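Local coordinates for 2,3,4,5-tetrahydropyridine-2,6-dicarboxylate N-succinyltransferase (PDB 2RIJ), which probably catalyses the succinyl-CoA-dependent N-succinylation of tetrahydrodipicolinate, which opens the ring, in the succinylase route of lysine biosynthesis, at residues L112-I115 with K116-K120. Residues are numbered along the deposited sequence; the frame is centred on the assembly and turned at random.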
ATOM      1  N   LEU A 112     -68.575 -11.858   9.053  1.00 23.77           N
ATOM      2  CA  LEU A 112     -69.456 -12.930   9.560  1.00 25.95           C
ATOM      3  C   LEU A 112     -70.598 -13.274   8.580  1.00 25.28           C
ATOM      4  O   LEU A 112     -70.903 -14.435   8.356  1.00 23.80           O
ATOM      5  CB  LEU A 112     -70.041 -12.537  10.921  1.00 26.01           C
ATOM      6  CG  LEU A 112     -69.057 -12.558  12.099  1.00 27.45           C
ATOM      7  CD1 LEU A 112     -69.674 -11.888  13.270  1.00 25.14           C
ATOM      8  CD2 LEU A 112     -68.602 -13.977  12.498  1.00 24.41           C
ATOM      9  N   LYS A 113     -71.198 -12.260   7.968  1.00 24.78           N
ATOM     10  CA  LYS A 113     -72.235 -12.517   6.963  1.00 25.63           C
ATOM     11  C   LYS A 113     -71.645 -13.373   5.855  1.00 25.15           C
ATOM     12  O   LYS A 113     -72.277 -14.321   5.376  1.00 25.86           O
ATOM     13  CB  LYS A 113     -72.756 -11.218   6.381  1.00 25.34           C
ATOM     14  CG  LYS A 113     -73.512 -10.382   7.357  1.00 25.43           C
ATOM     15  CD  LYS A 113     -73.849  -9.039   6.740  1.00 35.56           C
ATOM     16  CE  LYS A 113     -74.477  -8.117   7.765  1.00 37.71           C
ATOM     17  NZ  LYS A 113     -75.098  -6.923   7.131  1.00 39.08           N
ATOM     18  N   ILE A 114     -70.425 -13.047   5.446  1.00 25.91           N
ATOM     19  CA  ILE A 114     -69.756 -13.779   4.354  1.00 26.46           C
ATOM     20  C   ILE A 114     -69.424 -15.212   4.760  1.00 26.88           C
ATOM     21  O   ILE A 114     -69.679 -16.136   4.017  1.00 26.86           O
ATOM     22  CB  ILE A 114     -68.472 -13.039   3.859  1.00 26.93           C
ATOM     23  CG1 ILE A 114     -68.852 -11.819   3.020  1.00 29.31           C
ATOM     24  CG2 ILE A 114     -67.599 -13.973   2.992  1.00 25.67           C
ATOM     25  CD1 ILE A 114     -67.782 -10.701   2.930  1.00 27.90           C
ATOM     26  N   ILE A 115     -68.884 -15.388   5.964  1.00 27.81           N
ATOM     27  CA  ILE A 115     -68.530 -16.710   6.446  1.00 29.09           C
ATOM     28  C   ILE A 115     -69.793 -17.581   6.579  1.00 29.63           C
ATOM     29  O   ILE A 115     -69.772 -18.743   6.207  1.00 29.06           O
ATOM     30  CB  ILE A 115     -67.762 -16.622   7.775  1.00 31.00           C
ATOM     31  CG1 ILE A 115     -66.367 -16.028   7.531  1.00 30.57           C
ATOM     32  CG2 ILE A 115     -67.637 -17.990   8.451  1.00 26.65           C
ATOM     33  CD1 ILE A 115     -65.675 -15.631   8.836  1.00 31.77           C
ATOM     34  N   LYS A 116     -70.883 -17.005   7.078  1.00 28.31           N
ATOM     35  CA  LYS A 116     -72.165 -17.754   7.188  1.00 30.48           C
ATOM     36  C   LYS A 116     -72.586 -18.239   5.821  1.00 31.86           C
ATOM     37  O   LYS A 116     -72.855 -19.414   5.628  1.00 29.16           O
ATOM     38  CB  LYS A 116     -73.280 -16.890   7.748  1.00 30.22           C
ATOM     39  CG  LYS A 116     -74.596 -17.674   7.951  1.00 31.05           C
ATOM     40  CD  LYS A 116     -75.752 -16.780   8.290  1.00 30.36           C
ATOM     41  CE  LYS A 116     -77.103 -17.548   8.203  1.00 36.17           C
ATOM     42  NZ  LYS A 116     -77.165 -18.919   8.819  1.00 25.87           N
ATOM     43  N   ASP A 117     -72.617 -17.321   4.871  1.00 31.60           N
ATOM     44  CA  ASP A 117     -72.897 -17.670   3.485  1.00 32.22           C
ATOM     45  C   ASP A 117     -71.963 -18.718   2.860  1.00 32.57           C
ATOM     46  O   ASP A 117     -72.420 -19.552   2.077  1.00 34.54           O
ATOM     47  CB  ASP A 117     -72.928 -16.385   2.654  1.00 32.39           C
ATOM     48  CG  ASP A 117     -73.291 -16.635   1.198  1.00 45.18           C
ATOM     49  OD1 ASP A 117     -74.322 -17.286   0.959  1.00 60.66           O
ATOM     50  OD2 ASP A 117     -72.547 -16.178   0.299  1.00 52.12           O
ATOM     51  N   LYS A 118     -70.681 -18.736   3.215  1.00 30.24           N
ATOM     52  CA  LYS A 118     -69.754 -19.706   2.656  1.00 30.51           C
ATOM     53  C   LYS A 118     -69.327 -20.773   3.659  1.00 30.78           C
ATOM     54  O   LYS A 118     -68.258 -21.381   3.496  1.00 32.03           O
ATOM     55  CB  LYS A 118     -68.493 -18.995   2.138  1.00 32.35           C
ATOM     56  CG  LYS A 118     -68.728 -17.746   1.299  1.00 34.71           C
ATOM     57  CD  LYS A 118     -69.343 -18.119  -0.011  1.00 44.90           C
ATOM     58  CE  LYS A 118     -69.310 -16.986  -1.009  1.00 54.70           C
ATOM     59  NZ  LYS A 118     -69.938 -17.496  -2.261  1.00 57.05           N
ATOM     60  N   PHE A 119     -70.144 -21.005   4.688  1.00 32.01           N
ATOM     61  CA  PHE A 119     -69.728 -21.833   5.812  1.00 30.29           C
ATOM     62  C   PHE A 119     -69.401 -23.226   5.362  1.00 32.58           C
ATOM     63  O   PHE A 119     -70.101 -23.789   4.523  1.00 34.62           O
ATOM     64  CB  PHE A 119     -70.781 -21.906   6.922  1.00 31.98           C
ATOM     65  CG  PHE A 119     -70.292 -22.649   8.115  1.00 29.94           C
ATOM     66  CD1 PHE A 119     -69.437 -22.030   9.013  1.00 32.04           C
ATOM     67  CD2 PHE A 119     -70.605 -23.984   8.295  1.00 33.16           C
ATOM     68  CE1 PHE A 119     -68.916 -22.723  10.082  1.00 30.32           C
ATOM     69  CE2 PHE A 119     -70.094 -24.694   9.356  1.00 30.38           C
ATOM     70  CZ  PHE A 119     -69.255 -24.069  10.255  1.00 34.57           C
ATOM     71  N   LYS A 120     -68.337 -23.773   5.921  1.00 32.48           N
ATOM     72  CA  LYS A 120     -68.045 -25.185   5.839  1.00 34.06           C
ATOM     73  C   LYS A 120     -67.480 -25.556   7.160  1.00 32.37           C
ATOM     74  O   LYS A 120     -66.856 -24.736   7.841  1.00 28.43           O
ATOM     75  CB  LYS A 120     -66.998 -25.511   4.778  1.00 34.51           C
ATOM     76  CG  LYS A 120     -67.316 -25.041   3.394  1.00 43.55           C
ATOM     77  CD  LYS A 120     -66.171 -25.388   2.444  1.00 42.44           C
ATOM     78  CE  LYS A 120     -66.593 -25.216   0.974  1.00 51.75           C
ATOM     79  NZ  LYS A 120     -65.472 -25.578   0.039  1.00 57.59           N
TER
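The backbone N of K118 is shared by two carbonyl oxygens, I114 O at 2.9 Å and, through a weak and strongly bent bond, I115 O at 3.1 Å. At the two preceding residues the pairing is regular: K116 N meets L112 O at 2.9 Å with a nearly straight N-H...O angle (166°), and D117 N meets K113 O at 3.1 Å. The change from single to divided bonding illustrates how an alpha-helix runs out, here at the C-terminal end of helix 107-117 in the N-terminal region of the subunit. From K118 onward the backbone abandons the helical conformation, and F119 N turns to K116 O (3.3 Å), an i to i-3 bond. F119 CG lies anti to the backbone N (chi1 -175°), and I115 O sits at the edge of the ring, near its plane, while CD1 lies a loose 4.5 Å from I115 CG2. Both residues also touch I90 of helix 87-96, and I115 reaches I30 of strand 27-35. On the flank occupied by I114, chi1 of K118 (-46°) keeps CG beside the backbone N, 3.3 Å from I114 O; M188 and S193 of a second subunit pack against I114 and K118, respectively. A K116 NZ salt bridge to D91 OD1 ties this helix to helix 87-96.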